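Local coordinates for lipoate-protein ligase 1 (Plasmodium falciparum, PDB 5T8U) that belongs to the lipoate-protein ligase family and carries a catalytic domain of the lipoyl protein ligase A/B type, here modelled with lipoic acid bound, at residues 70-73 and 74-77; 100-103 and 104-107; 120-123 and 124-128; 219-222 and 223-227. All coordinates share one frame; numbering follows the deposited sequence.

Contact 1: residues 70-73 and 74-77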
ATOM      1  N   ASN A  70       6.452  -3.623  -7.366  1.00 67.14           N
ATOM      2  CA  ASN A  70       7.231  -4.689  -7.987  1.00 67.79           C
ATOM      3  C   ASN A  70       6.445  -5.464  -9.040  1.00 68.00           C
ATOM      4  O   ASN A  70       6.856  -6.563  -9.424  1.00 71.58           O
ATOM      5  CB  ASN A  70       7.751  -5.647  -6.912  1.00 66.31           C
ATOM      6  CG  ASN A  70       8.706  -4.973  -5.948  1.00 65.33           C
ATOM      7  OD1 ASN A  70       9.593  -4.223  -6.358  1.00 66.71           O
ATOM      8  ND2 ASN A  70       8.527  -5.232  -4.659  1.00 63.38           N
ATOM      9  N   GLN A  71       5.335  -4.923  -9.523  0.92 65.52           N
ATOM     10  CA  GLN A  71       4.534  -5.608 -10.526  0.92 65.64           C
ATOM     11  C   GLN A  71       4.916  -5.156 -11.933  0.92 70.98           C
ATOM     12  O   GLN A  71       5.454  -4.066 -12.142  0.92 69.16           O
ATOM     13  CB  GLN A  71       3.046  -5.358 -10.284  0.92 61.23           C
ATOM     14  CG  GLN A  71       2.356  -6.431  -9.466  0.92 59.19           C
ATOM     15  CD  GLN A  71       0.846  -6.315  -9.518  0.92 57.44           C
ATOM     16  OE1 GLN A  71       0.285  -5.254  -9.246  0.92 54.80           O
ATOM     17  NE2 GLN A  71       0.180  -7.407  -9.876  0.92 59.95           N
ATOM     18  N   ASN A  72       4.631  -6.022 -12.902  0.95 80.70           N
ATOM     19  CA  ASN A  72       4.860  -5.737 -14.314  0.95 85.97           C
ATOM     20  C   ASN A  72       3.564  -5.210 -14.916  0.95 86.47           C
ATOM     21  O   ASN A  72       2.543  -5.906 -14.908  0.95 86.84           O
ATOM     22  CB  ASN A  72       5.335  -6.988 -15.050  0.95 88.52           C
ATOM     23  CG  ASN A  72       5.421  -6.787 -16.552  0.95 91.65           C
ATOM     24  OD1 ASN A  72       4.414  -6.862 -17.256  0.95 92.66           O
ATOM     25  ND2 ASN A  72       6.626  -6.540 -17.050  0.95 93.74           N
ATOM     26  N   ILE A  73       3.608  -3.985 -15.444  1.00 86.17           N
ATOM     27  CA  ILE A  73       2.389  -3.332 -15.914  1.00 86.27           C
ATOM     28  C   ILE A  73       1.779  -4.101 -17.079  1.00 87.92           C
ATOM     29  O   ILE A  73       0.552  -4.191 -17.207  1.00 90.02           O
ATOM     30  CB  ILE A  73       2.682  -1.868 -16.292  1.00 85.51           C
ATOM     31  CG1 ILE A  73       1.378  -1.138 -16.621  1.00 83.96           C
ATOM     32  CG2 ILE A  73       3.654  -1.800 -17.470  1.00 88.01           C
ATOM     33  CD1 ILE A  73       1.534   0.359 -16.807  1.00 82.30           C
ATOM     34  N   TRP A  74       2.621  -4.677 -17.940  1.00 84.99           N
ATOM     35  CA  TRP A  74       2.129  -5.291 -19.168  1.00 88.21           C
ATOM     36  C   TRP A  74       1.383  -6.593 -18.915  1.00 88.08           C
ATOM     37  O   TRP A  74       0.546  -6.982 -19.736  1.00 87.53           O
ATOM     38  CB  TRP A  74       3.293  -5.540 -20.128  1.00 93.82           C
ATOM     39  CG  TRP A  74       4.162  -4.340 -20.304  1.00 96.98           C
ATOM     40  CD1 TRP A  74       5.300  -4.044 -19.613  1.00 97.03           C
ATOM     41  CD2 TRP A  74       3.957  -3.264 -21.224  1.00 99.47           C
ATOM     42  NE1 TRP A  74       5.819  -2.850 -20.049  1.00 98.23           N
ATOM     43  CE2 TRP A  74       5.013  -2.351 -21.038  1.00 99.81           C
ATOM     44  CE3 TRP A  74       2.984  -2.983 -22.188  1.00101.39           C
ATOM     45  CZ2 TRP A  74       5.126  -1.179 -21.781  1.00101.43           C
ATOM     46  CZ3 TRP A  74       3.098  -1.821 -22.925  1.00102.90           C
ATOM     47  CH2 TRP A  74       4.158  -0.933 -22.715  1.00102.76           C
ATOM     48  N   SER A  75       1.668  -7.274 -17.806  0.97 89.74           N
ATOM     49  CA  SER A  75       1.011  -8.537 -17.495  0.97 91.70           C
ATOM     50  C   SER A  75      -0.327  -8.352 -16.792  0.97 92.45           C
ATOM     51  O   SER A  75      -1.233  -9.174 -16.976  0.97 93.08           O
ATOM     52  CB  SER A  75       1.920  -9.400 -16.615  0.97 91.33           C
ATOM     53  OG  SER A  75       3.216  -9.518 -17.176  0.97 92.85           O
ATOM     54  N   GLU A  76      -0.472  -7.296 -15.993  0.91 94.28           N
ATOM     55  CA  GLU A  76      -1.683  -7.086 -15.209  0.91 93.79           C
ATOM     56  C   GLU A  76      -2.693  -6.189 -15.905  0.91 94.64           C
ATOM     57  O   GLU A  76      -3.902  -6.364 -15.711  0.91 94.33           O
ATOM     58  CB  GLU A  76      -1.332  -6.472 -13.850  0.91 92.45           C
ATOM     59  CG  GLU A  76      -0.055  -7.007 -13.226  0.91 94.26           C
ATOM     60  CD  GLU A  76      -0.071  -8.511 -13.040  0.91 96.63           C
ATOM     61  OE1 GLU A  76      -1.170  -9.105 -13.083  0.91 97.71           O
ATOM     62  OE2 GLU A  76       1.015  -9.099 -12.854  0.91 97.42           O
ATOM     63  N   CYS A  77      -2.232  -5.235 -16.709  1.00 98.38           N
ATOM     64  CA  CYS A  77      -3.090  -4.208 -17.281  1.00 98.83           C
ATOM     65  C   CYS A  77      -3.277  -4.430 -18.775  1.00101.41           C
ATOM     66  O   CYS A  77      -2.345  -4.840 -19.475  1.00103.16           O
ATOM     67  CB  CYS A  77      -2.500  -2.814 -17.043  1.00 97.30           C
ATOM     68  SG  CYS A  77      -1.990  -2.501 -15.338  1.00 94.52           S
TER
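N72 is the N-cap of the short helix 73-76, its side chain capping the amide of S75 in a local turn where the loop following strand 64-66 winds into helix within the lipoyl protein ligase A/B catalytic domain. The capping bond runs from S75 N to N72 OD1 at 2.8 Å. The amide nitrogen sits in the plane of the side-chain carbonyl, although the N-H is bent, with an angle of 131° at the hydrogen. A second donor reaches the same oxygen: S75 OG lies 2.9 Å from N72 OD1 and comes from above the carbonyl plane, so the hydroxyl and the amide of one residue both hold the cap oxygen and fix the rotation of the N72 amide. With its chi1 at 173°, N72 swings this amide to the carbonyl side of its own backbone, forward over the first turn, and ND2 is left at the edge of the W74 indole, in its plane. S75 N and E76 N add only weak bonds to N72 O. Over one face of the indole sits I73 CG2, a CH-pi contact 3.6 Å from the centroid of the five-membered ring and 15° off its normal. Further along the turn, Q71 crosses E76 at about a right angle, NE2 lying 3.4 Å from E76 CD. Outside the turn, Q71 O accepts from R91 NH1, while I73 and W74 both rest on L79 of the next helix. The turn closes where C77 N donates to I73 O at 3.0 Å, and beside that bond C77 SG packs against I73 CG1 at 3.9 Å.

Contact 2: residues 100-103 and 104-107. With LPA (lipoic acid), chain C.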
ATOM      1  N   TYR A 100      -8.121  -1.207  -8.975  1.00 69.26           N
ATOM      2  CA  TYR A 100      -8.824  -0.129  -9.653  1.00 69.22           C
ATOM      3  C   TYR A 100      -9.488   0.772  -8.623  1.00 66.54           C
ATOM      4  O   TYR A 100      -9.975   0.297  -7.592  1.00 62.45           O
ATOM      5  CB  TYR A 100      -9.871  -0.700 -10.611  1.00 71.67           C
ATOM      6  CG  TYR A 100     -10.766   0.321 -11.274  1.00 75.52           C
ATOM      7  CD1 TYR A 100     -10.347   1.023 -12.397  1.00 78.12           C
ATOM      8  CD2 TYR A 100     -12.043   0.564 -10.792  1.00 77.10           C
ATOM      9  CE1 TYR A 100     -11.169   1.946 -13.010  1.00 79.70           C
ATOM     10  CE2 TYR A 100     -12.874   1.487 -11.399  1.00 79.35           C
ATOM     11  CZ  TYR A 100     -12.431   2.174 -12.508  1.00 80.85           C
ATOM     12  OH  TYR A 100     -13.250   3.094 -13.119  1.00 83.83           O
ATOM     13  N   HIS A 101      -9.508   2.071  -8.907  1.00 68.94           N
ATOM     14  CA  HIS A 101     -10.077   3.061  -8.006  1.00 68.74           C
ATOM     15  C   HIS A 101     -11.077   3.925  -8.754  1.00 72.54           C
ATOM     16  O   HIS A 101     -10.935   4.173  -9.953  1.00 76.07           O
ATOM     17  CB  HIS A 101      -8.998   3.970  -7.401  1.00 65.30           C
ATOM     18  CG  HIS A 101      -8.271   3.369  -6.240  1.00 61.39           C
ATOM     19  ND1 HIS A 101      -8.506   2.089  -5.788  1.00 62.36           N
ATOM     20  CD2 HIS A 101      -7.309   3.882  -5.435  1.00 60.46           C
ATOM     21  CE1 HIS A 101      -7.721   1.838  -4.755  1.00 62.12           C
ATOM     22  NE2 HIS A 101      -6.985   2.909  -4.521  1.00 60.70           N
ATOM     23  N   ASP A 102     -12.096   4.375  -8.029  1.00 70.80           N
ATOM     24  CA  ASP A 102     -12.978   5.436  -8.493  1.00 72.13           C
ATOM     25  C   ASP A 102     -13.644   6.046  -7.265  1.00 72.02           C
ATOM     26  O   ASP A 102     -13.373   5.649  -6.129  1.00 72.22           O
ATOM     27  CB  ASP A 102     -14.001   4.918  -9.511  1.00 74.05           C
ATOM     28  CG  ASP A 102     -15.002   3.951  -8.907  1.00 75.54           C
ATOM     29  OD1 ASP A 102     -15.000   3.763  -7.673  1.00 75.13           O
ATOM     30  OD2 ASP A 102     -15.796   3.368  -9.674  1.00 78.38           O
ATOM     31  N   LEU A 103     -14.529   7.012  -7.501  1.00 71.85           N
ATOM     32  CA  LEU A 103     -15.179   7.701  -6.394  1.00 69.84           C
ATOM     33  C   LEU A 103     -16.106   6.795  -5.592  1.00 68.01           C
ATOM     34  O   LEU A 103     -16.588   7.216  -4.536  1.00 66.88           O
ATOM     35  CB  LEU A 103     -15.951   8.911  -6.921  1.00 70.05           C
ATOM     36  CG  LEU A 103     -15.083   9.988  -7.576  1.00 69.21           C
ATOM     37  CD1 LEU A 103     -15.946  11.067  -8.208  1.00 70.24           C
ATOM     38  CD2 LEU A 103     -14.117  10.603  -6.571  1.00 67.45           C
ATOM     39  N   GLY A 104     -16.357   5.574  -6.054  0.98 68.70           N
ATOM     40  CA  GLY A 104     -17.169   4.636  -5.310  0.98 70.74           C
ATOM     41  C   GLY A 104     -16.445   3.888  -4.216  0.98 71.29           C
ATOM     42  O   GLY A 104     -17.039   3.005  -3.591  0.98 72.82           O
ATOM     43  N   ASN A 105     -15.177   4.210  -3.961  0.93 68.37           N
ATOM     44  CA  ASN A 105     -14.399   3.527  -2.939  0.93 66.18           C
ATOM     45  C   ASN A 105     -13.584   4.545  -2.156  0.93 64.14           C
ATOM     46  O   ASN A 105     -13.201   5.596  -2.678  0.93 62.40           O
ATOM     47  CB  ASN A 105     -13.469   2.460  -3.542  0.93 66.64           C
ATOM     48  CG  ASN A 105     -12.281   3.058  -4.274  0.93 67.58           C
ATOM     49  OD1 ASN A 105     -12.336   3.292  -5.481  0.93 69.23           O
ATOM     50  ND2 ASN A 105     -11.195   3.294  -3.546  0.93 66.14           N
ATOM     51  N   VAL A 106     -13.328   4.215  -0.895  1.00 65.78           N
ATOM     52  CA  VAL A 106     -12.545   5.052  -0.004  1.00 64.75           C
ATOM     53  C   VAL A 106     -11.157   4.440   0.140  1.00 65.08           C
ATOM     54  O   VAL A 106     -10.946   3.244  -0.077  1.00 66.50           O
ATOM     55  CB  VAL A 106     -13.232   5.205   1.374  1.00 64.65           C
ATOM     56  CG1 VAL A 106     -12.497   6.214   2.253  1.00 63.67           C
ATOM     57  CG2 VAL A 106     -14.690   5.615   1.199  1.00 68.25           C
ATOM     58  N   CYS A 107     -10.190   5.280   0.500  1.00 64.47           N
ATOM     59  CA  CYS A 107      -8.821   4.853   0.759  1.00 63.73           C
ATOM     60  C   CYS A 107      -8.399   5.363   2.129  1.00 64.33           C
ATOM     61  O   CYS A 107      -8.510   6.561   2.412  1.00 62.66           O
ATOM     62  CB  CYS A 107      -7.851   5.371  -0.312  1.00 62.75           C
ATOM     63  SG  CYS A 107      -8.145   4.734  -1.979  1.00 61.37           S
TER
HETATM   64  C1  LPA C 401      -4.232  -6.101  -2.522  0.79 75.42           C
HETATM   65  O1  LPA C 401      -5.402  -6.547  -2.649  0.79 75.28           O
HETATM   66  C2  LPA C 401      -3.986  -4.819  -1.732  0.79 76.30           C
HETATM   67  O2  LPA C 401      -3.264  -6.715  -3.046  0.79 74.97           O
HETATM   68  C3  LPA C 401      -4.573  -3.638  -2.500  0.79 76.78           C
HETATM   69  C4  LPA C 401      -4.037  -2.326  -1.932  0.79 77.13           C
HETATM   70  C5  LPA C 401      -4.389  -1.194  -2.895  0.79 78.68           C
HETATM   71  C6  LPA C 401      -3.812   0.016  -2.477  0.79 79.85           C
HETATM   72  S6  LPA C 401      -3.705   0.977  -3.676  0.79 81.08           S
HETATM   73  C7  LPA C 401      -4.969   0.909  -1.146  0.79 79.36           C
HETATM   74  C8  LPA C 401      -4.937   2.480  -1.421  0.79 79.70           C
HETATM   75  S8  LPA C 401      -3.919   2.735  -2.923  0.79 80.81           S
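D102 and N105 close a type I beta turn that joins strand 99-101 to strand 105-112, on the wall of the lipoic acid pocket. The turn itself is tightly packed. N105 carries its CG between its own backbone N and carbonyl carbon (chi1 73°), which folds the side chain back so that OD1 takes the amide of D102 at 2.8 Å in a nearly straight bond, 172° at the hydrogen. In return N105 N donates to D102 O at 3.2 Å. D102 OD1 receives G104 N at 2.8 Å, from above the plane of its carboxylate. On the looser, partly exposed side L103 points away from the turn and meets it only through CB, while its carbonyl accepts from R60. The inner side is the pocket, with H101 and C107 among its residues. N105 ND2 lies over one face of the imidazole, offset toward the rim, and C107 SG approaches the ring obliquely. A bond from H101 ND1 to Y100 O at 2.9 Å restrains the ring's rotation and directs NE2 toward sulfur, 3.3 Å from C107 SG and 3.5 Å from S8 of lipoic acid. NE2 is buried and has no hydrogen-bond partner in the model, so its approach to lipoic acid is probably a van der Waals contact with sulfur.

Contact 3: residues 120-123 and 124-128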
ATOM      1  N   ASN A 120      -5.448  -1.674  13.539  1.00 60.49           N
ATOM      2  CA  ASN A 120      -6.137  -0.925  12.492  1.00 59.50           C
ATOM      3  C   ASN A 120      -7.346  -1.698  11.980  1.00 60.45           C
ATOM      4  O   ASN A 120      -8.465  -1.166  11.912  1.00 60.45           O
ATOM      5  CB  ASN A 120      -5.168  -0.617  11.348  1.00 58.14           C
ATOM      6  CG  ASN A 120      -3.946   0.161  11.806  1.00 57.43           C
ATOM      7  OD1 ASN A 120      -3.925   0.717  12.904  1.00 58.86           O
ATOM      8  ND2 ASN A 120      -2.923   0.207  10.962  1.00 55.81           N
ATOM      9  N   PHE A 121      -7.140  -2.970  11.624  1.00 60.63           N
ATOM     10  CA  PHE A 121      -8.255  -3.797  11.177  1.00 61.44           C
ATOM     11  C   PHE A 121      -9.341  -3.894  12.240  1.00 59.28           C
ATOM     12  O   PHE A 121     -10.521  -4.041  11.908  1.00 62.91           O
ATOM     13  CB  PHE A 121      -7.762  -5.196  10.799  1.00 61.41           C
ATOM     14  CG  PHE A 121      -7.151  -5.277   9.427  1.00 60.67           C
ATOM     15  CD1 PHE A 121      -7.906  -4.982   8.304  1.00 59.96           C
ATOM     16  CD2 PHE A 121      -5.833  -5.669   9.258  1.00 62.24           C
ATOM     17  CE1 PHE A 121      -7.354  -5.059   7.038  1.00 60.47           C
ATOM     18  CE2 PHE A 121      -5.275  -5.752   7.991  1.00 60.91           C
ATOM     19  CZ  PHE A 121      -6.037  -5.446   6.881  1.00 60.12           C
ATOM     20  N   LEU A 122      -8.970  -3.814  13.520  1.00 51.36           N
ATOM     21  CA  LEU A 122      -9.980  -3.843  14.575  1.00 51.56           C
ATOM     22  C   LEU A 122     -10.773  -2.543  14.611  1.00 51.67           C
ATOM     23  O   LEU A 122     -11.977  -2.554  14.881  1.00 51.62           O
ATOM     24  CB  LEU A 122      -9.326  -4.107  15.931  1.00 51.74           C
ATOM     25  CG  LEU A 122     -10.287  -4.138  17.127  1.00 52.78           C
ATOM     26  CD1 LEU A 122     -11.362  -5.201  16.943  1.00 54.09           C
ATOM     27  CD2 LEU A 122      -9.529  -4.367  18.426  1.00 54.00           C
ATOM     28  N   ILE A 123     -10.114  -1.411  14.356  1.00 55.41           N
ATOM     29  CA  ILE A 123     -10.835  -0.148  14.249  1.00 57.58           C
ATOM     30  C   ILE A 123     -11.844  -0.220  13.113  1.00 59.19           C
ATOM     31  O   ILE A 123     -13.005   0.184  13.265  1.00 60.84           O
ATOM     32  CB  ILE A 123      -9.849   1.021  14.060  1.00 55.33           C
ATOM     33  CG1 ILE A 123      -8.971   1.181  15.305  1.00 55.55           C
ATOM     34  CG2 ILE A 123     -10.599   2.326  13.767  1.00 54.08           C
ATOM     35  CD1 ILE A 123      -7.831   2.168  15.137  1.00 55.04           C
ATOM     36  N   ILE A 124     -11.427  -0.752  11.963  1.00 58.70           N
ATOM     37  CA  ILE A 124     -12.336  -0.835  10.822  1.00 59.34           C
ATOM     38  C   ILE A 124     -13.502  -1.770  11.135  1.00 60.83           C
ATOM     39  O   ILE A 124     -14.673  -1.420  10.939  1.00 62.66           O
ATOM     40  CB  ILE A 124     -11.568  -1.275   9.561  1.00 60.42           C
ATOM     41  CG1 ILE A 124     -10.435  -0.283   9.270  1.00 59.25           C
ATOM     42  CG2 ILE A 124     -12.513  -1.368   8.365  1.00 61.70           C
ATOM     43  CD1 ILE A 124      -9.536  -0.673   8.120  1.00 58.41           C
ATOM     44  N   LEU A 125     -13.202  -2.969  11.638  1.00 62.99           N
ATOM     45  CA  LEU A 125     -14.261  -3.922  11.959  1.00 66.27           C
ATOM     46  C   LEU A 125     -15.236  -3.343  12.977  1.00 67.73           C
ATOM     47  O   LEU A 125     -16.456  -3.493  12.836  1.00 71.10           O
ATOM     48  CB  LEU A 125     -13.652  -5.225  12.476  1.00 67.83           C
ATOM     49  CG  LEU A 125     -12.804  -6.012  11.473  1.00 68.22           C
ATOM     50  CD1 LEU A 125     -12.041  -7.125  12.174  1.00 68.40           C
ATOM     51  CD2 LEU A 125     -13.667  -6.578  10.362  1.00 69.80           C
ATOM     52  N   ASN A 126     -14.718  -2.682  14.014  0.97 65.80           N
ATOM     53  CA  ASN A 126     -15.589  -2.025  14.983  0.97 65.66           C
ATOM     54  C   ASN A 126     -16.459  -0.972  14.310  0.97 63.79           C
ATOM     55  O   ASN A 126     -17.634  -0.813  14.659  0.97 66.30           O
ATOM     56  CB  ASN A 126     -14.757  -1.396  16.101  0.97 65.72           C
ATOM     57  CG  ASN A 126     -14.142  -2.429  17.025  0.97 68.13           C
ATOM     58  OD1 ASN A 126     -14.614  -3.564  17.111  0.97 69.03           O
ATOM     59  ND2 ASN A 126     -13.088  -2.037  17.732  0.97 68.41           N
ATOM     60  N   THR A 127     -15.898  -0.235  13.348  1.00 59.93           N
ATOM     61  CA  THR A 127     -16.698   0.708  12.573  1.00 58.80           C
ATOM     62  C   THR A 127     -17.878  -0.000  11.920  1.00 64.26           C
ATOM     63  O   THR A 127     -19.044   0.317  12.195  1.00 66.79           O
ATOM     64  CB  THR A 127     -15.826   1.394  11.515  1.00 54.83           C
ATOM     65  OG1 THR A 127     -14.815   2.178  12.158  1.00 53.49           O
ATOM     66  CG2 THR A 127     -16.659   2.294  10.606  1.00 54.00           C
ATOM     67  N   LEU A 128     -17.591  -0.978  11.057  1.00 67.05           N
ATOM     68  CA  LEU A 128     -18.657  -1.644  10.314  1.00 68.96           C
ATOM     69  C   LEU A 128     -19.702  -2.229  11.257  1.00 71.70           C
ATOM     70  O   LEU A 128     -20.909  -2.047  11.056  1.00 72.35           O
ATOM     71  CB  LEU A 128     -18.068  -2.736   9.418  1.00 69.46           C
ATOM     72  CG  LEU A 128     -17.408  -2.275   8.113  1.00 70.58           C
ATOM     73  CD1 LEU A 128     -16.092  -1.562   8.375  1.00 70.04           C
ATOM     74  CD2 LEU A 128     -17.193  -3.458   7.177  1.00 71.20           C
TER
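T127 and I123 meet at one backbone oxygen. T127 N and T127 OG1 each lie 2.9 Å from I123 O and reach it from opposite faces of its carbonyl plane, so this acceptor serves two donors of a single residue. A chi1 of -64° sets OG1 beside the T127 backbone N, back toward the preceding turn, and the hydroxyl is thereby satisfied inside the helix. One residue earlier, the side chains of L122 and N126 cross at a slant: L122 CG is 3.6 Å from N126 ND2, and L122 CD1 is also 3.6 Å from N126 OD1, a methyl against an amide on the more exposed flank. Aliphatic groups also press on carbonyls, L125 CG lying 3.0 Å from F121 O and I124 CG1 3.4 Å from N120 O. Beneath these run the i to i+4 bonds of the alpha-helix 117-132, among them I124 N to N120 O at 3.0 Å. This helix packs against the mixed beta-sheet of the catalytic domain, whose family is grouped with class II tRNA synthetases, and I124 lies on F108 and F110 of strand 105-112. T127 and I123 face helix 213-227, T127 resting on A219 and I123 on F227. At the start of the segment N120 is fixed from both ends of its amide, OD1 accepting from N116 ND2 and ND2 donating to H165 ND1.

Contact 4: residues 219-222 and 223-227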
ATOM      1  N   ALA A 219     -17.980   7.469  10.679  1.00 57.63           N
ATOM      2  CA  ALA A 219     -17.964   6.357  11.626  1.00 57.98           C
ATOM      3  C   ALA A 219     -16.539   5.884  11.892  1.00 58.44           C
ATOM      4  O   ALA A 219     -16.169   5.595  13.039  1.00 56.58           O
ATOM      5  CB  ALA A 219     -18.820   5.206  11.098  1.00 55.93           C
ATOM      6  N   LEU A 220     -15.719   5.816  10.841  1.00 63.23           N
ATOM      7  CA  LEU A 220     -14.355   5.321  10.984  1.00 66.81           C
ATOM      8  C   LEU A 220     -13.515   6.252  11.849  1.00 66.65           C
ATOM      9  O   LEU A 220     -12.728   5.790  12.685  1.00 68.08           O
ATOM     10  CB  LEU A 220     -13.727   5.151   9.602  1.00 66.46           C
ATOM     11  CG  LEU A 220     -12.383   4.432   9.510  1.00 65.88           C
ATOM     12  CD1 LEU A 220     -12.453   3.051  10.137  1.00 67.78           C
ATOM     13  CD2 LEU A 220     -11.967   4.333   8.053  1.00 67.09           C
ATOM     14  N   ILE A 221     -13.657   7.566  11.658  1.00 64.67           N
ATOM     15  CA  ILE A 221     -12.957   8.519  12.515  1.00 63.62           C
ATOM     16  C   ILE A 221     -13.417   8.363  13.958  1.00 62.15           C
ATOM     17  O   ILE A 221     -12.607   8.394  14.896  1.00 63.62           O
ATOM     18  CB  ILE A 221     -13.172   9.955  12.002  1.00 64.16           C
ATOM     19  CG1 ILE A 221     -12.642  10.096  10.569  1.00 61.99           C
ATOM     20  CG2 ILE A 221     -12.478  10.961  12.920  1.00 65.93           C
ATOM     21  CD1 ILE A 221     -12.988  11.417   9.906  1.00 59.97           C
ATOM     22  N   LYS A 222     -14.726   8.187  14.160  1.00 56.11           N
ATOM     23  CA  LYS A 222     -15.257   7.970  15.501  1.00 57.06           C
ATOM     24  C   LYS A 222     -14.571   6.788  16.176  1.00 58.35           C
ATOM     25  O   LYS A 222     -13.995   6.922  17.261  1.00 58.87           O
ATOM     26  CB  LYS A 222     -16.771   7.753  15.433  1.00 59.58           C
ATOM     27  CG  LYS A 222     -17.581   9.041  15.360  1.00 60.11           C
ATOM     28  CD  LYS A 222     -19.062   8.757  15.164  1.00 59.87           C
ATOM     29  CE  LYS A 222     -19.909  10.007  15.366  1.00 62.62           C
ATOM     30  NZ  LYS A 222     -21.371   9.723  15.268  1.00 63.78           N
ATOM     31  N   GLU A 223     -14.620   5.613  15.543  1.00 59.04           N
ATOM     32  CA  GLU A 223     -14.013   4.430  16.146  1.00 60.42           C
ATOM     33  C   GLU A 223     -12.495   4.536  16.242  1.00 59.34           C
ATOM     34  O   GLU A 223     -11.890   3.839  17.060  1.00 60.11           O
ATOM     35  CB  GLU A 223     -14.399   3.181  15.354  1.00 61.44           C
ATOM     36  CG  GLU A 223     -15.827   2.719  15.594  1.00 66.52           C
ATOM     37  CD  GLU A 223     -16.064   2.271  17.024  1.00 74.92           C
ATOM     38  OE1 GLU A 223     -17.237   2.066  17.399  1.00 78.97           O
ATOM     39  OE2 GLU A 223     -15.076   2.125  17.773  1.00 80.25           O
ATOM     40  N   PHE A 224     -11.871   5.386  15.426  1.00 58.00           N
ATOM     41  CA  PHE A 224     -10.433   5.619  15.530  1.00 56.44           C
ATOM     42  C   PHE A 224     -10.100   6.383  16.807  1.00 58.21           C
ATOM     43  O   PHE A 224      -9.390   5.876  17.692  1.00 57.43           O
ATOM     44  CB  PHE A 224      -9.966   6.379  14.284  1.00 54.33           C
ATOM     45  CG  PHE A 224      -8.521   6.789  14.310  1.00 51.91           C
ATOM     46  CD1 PHE A 224      -7.526   5.904  13.929  1.00 50.14           C
ATOM     47  CD2 PHE A 224      -8.161   8.075  14.678  1.00 50.45           C
ATOM     48  CE1 PHE A 224      -6.200   6.289  13.935  1.00 48.60           C
ATOM     49  CE2 PHE A 224      -6.837   8.465  14.688  1.00 48.63           C
ATOM     50  CZ  PHE A 224      -5.854   7.570  14.315  1.00 49.76           C
ATOM     51  N   THR A 225     -10.624   7.606  16.927  1.00 59.84           N
ATOM     52  CA  THR A 225     -10.418   8.399  18.134  1.00 61.09           C
ATOM     53  C   THR A 225     -10.809   7.609  19.377  1.00 61.23           C
ATOM     54  O   THR A 225     -10.071   7.576  20.370  1.00 61.74           O
ATOM     55  CB  THR A 225     -11.230   9.694  18.043  1.00 64.10           C
ATOM     56  OG1 THR A 225     -10.951  10.347  16.798  1.00 62.82           O
ATOM     57  CG2 THR A 225     -10.885  10.633  19.190  1.00 65.15           C
ATOM     58  N   LYS A 226     -11.974   6.960  19.337  0.98 61.06           N
ATOM     59  CA  LYS A 226     -12.425   6.171  20.477  0.98 65.89           C
ATOM     60  C   LYS A 226     -11.460   5.033  20.775  0.98 68.11           C
ATOM     61  O   LYS A 226     -11.174   4.740  21.942  0.98 67.35           O
ATOM     62  CB  LYS A 226     -13.830   5.631  20.213  0.98 70.19           C
ATOM     63  CG  LYS A 226     -14.301   4.589  21.212  0.98 74.80           C
ATOM     64  CD  LYS A 226     -15.794   4.339  21.072  0.98 79.05           C
ATOM     65  CE  LYS A 226     -16.136   2.868  21.240  0.98 81.71           C
ATOM     66  NZ  LYS A 226     -17.572   2.601  20.951  0.98 83.46           N
ATOM     67  N   PHE A 227     -10.949   4.374  19.733  1.00 75.60           N
ATOM     68  CA  PHE A 227      -9.988   3.299  19.951  1.00 76.70           C
ATOM     69  C   PHE A 227      -8.763   3.811  20.692  1.00 76.04           C
ATOM     70  O   PHE A 227      -8.256   3.142  21.600  1.00 78.40           O
ATOM     71  CB  PHE A 227      -9.576   2.665  18.622  1.00 75.22           C
ATOM     72  CG  PHE A 227      -8.523   1.596  18.766  1.00 73.67           C
ATOM     73  CD1 PHE A 227      -7.175   1.918  18.713  1.00 72.81           C
ATOM     74  CD2 PHE A 227      -8.882   0.273  18.966  1.00 74.80           C
ATOM     75  CE1 PHE A 227      -6.206   0.939  18.850  1.00 73.56           C
ATOM     76  CE2 PHE A 227      -7.916  -0.711  19.102  1.00 75.33           C
ATOM     77  CZ  PHE A 227      -6.577  -0.376  19.045  1.00 74.36           C
TER
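The last turns of alpha-helix 213-227 make this contact, where A219 to K222 hand over to E223 to F227 beside helix 117-132 in the catalytic domain. Main-chain i to i+4 bonds carry it: E223 N reaches A219 O at 2.9 Å and K226 N reaches K222 O at the same 2.9 Å. The bond from F224 N to L220 O is less straight. I221 O takes two donors from one residue, T225 N at 2.9 Å and the longer T225 OG1 at 3.2 Å. The hydroxyl stands above the carbonyl plane, and its first torsion of -51° places it near the T225 amide, so one threonine uses both groups on a single acceptor. F224 tucks CB against L220 O at 3.2 Å, but with chi1 at 175° its ring swings out from the helix to touch V14 and L56 of the sheet and meets Y228 edge-to-face. L220 and I221 also turn toward the sheet, both touching L58 of strand 55-59, whereas K222 and K226 lie on the exposed side. The E223 carboxylate leads away from A219 to K222, and E223 OE1 accepts from N130 ND2 of helix 117-132. The same oxygen has a second, long partner in K226 NZ, a salt bridge of 3.6 Å.

Contacts 3 and 4 belong together: their helices touch, T127 OG1 lying 3.2 Å from L220 CD1, and the centres of the two contacts are about 9 Å apart. Both are largely buried helical turns, each with a threonine hydroxyl folded onto a backbone carbonyl. Contact 2 is buried too, but is a turn between strands: an asparagine side chain closes it, and sulfur and imidazole face lipoic acid. Its strand 105-112 leads into the helix of contact 3 and helps form the sheet beneath it. Contact 1 is partly exposed and lies across the chain's centre from contacts 3 and 4; there the main feature is a side chain capping a short helix.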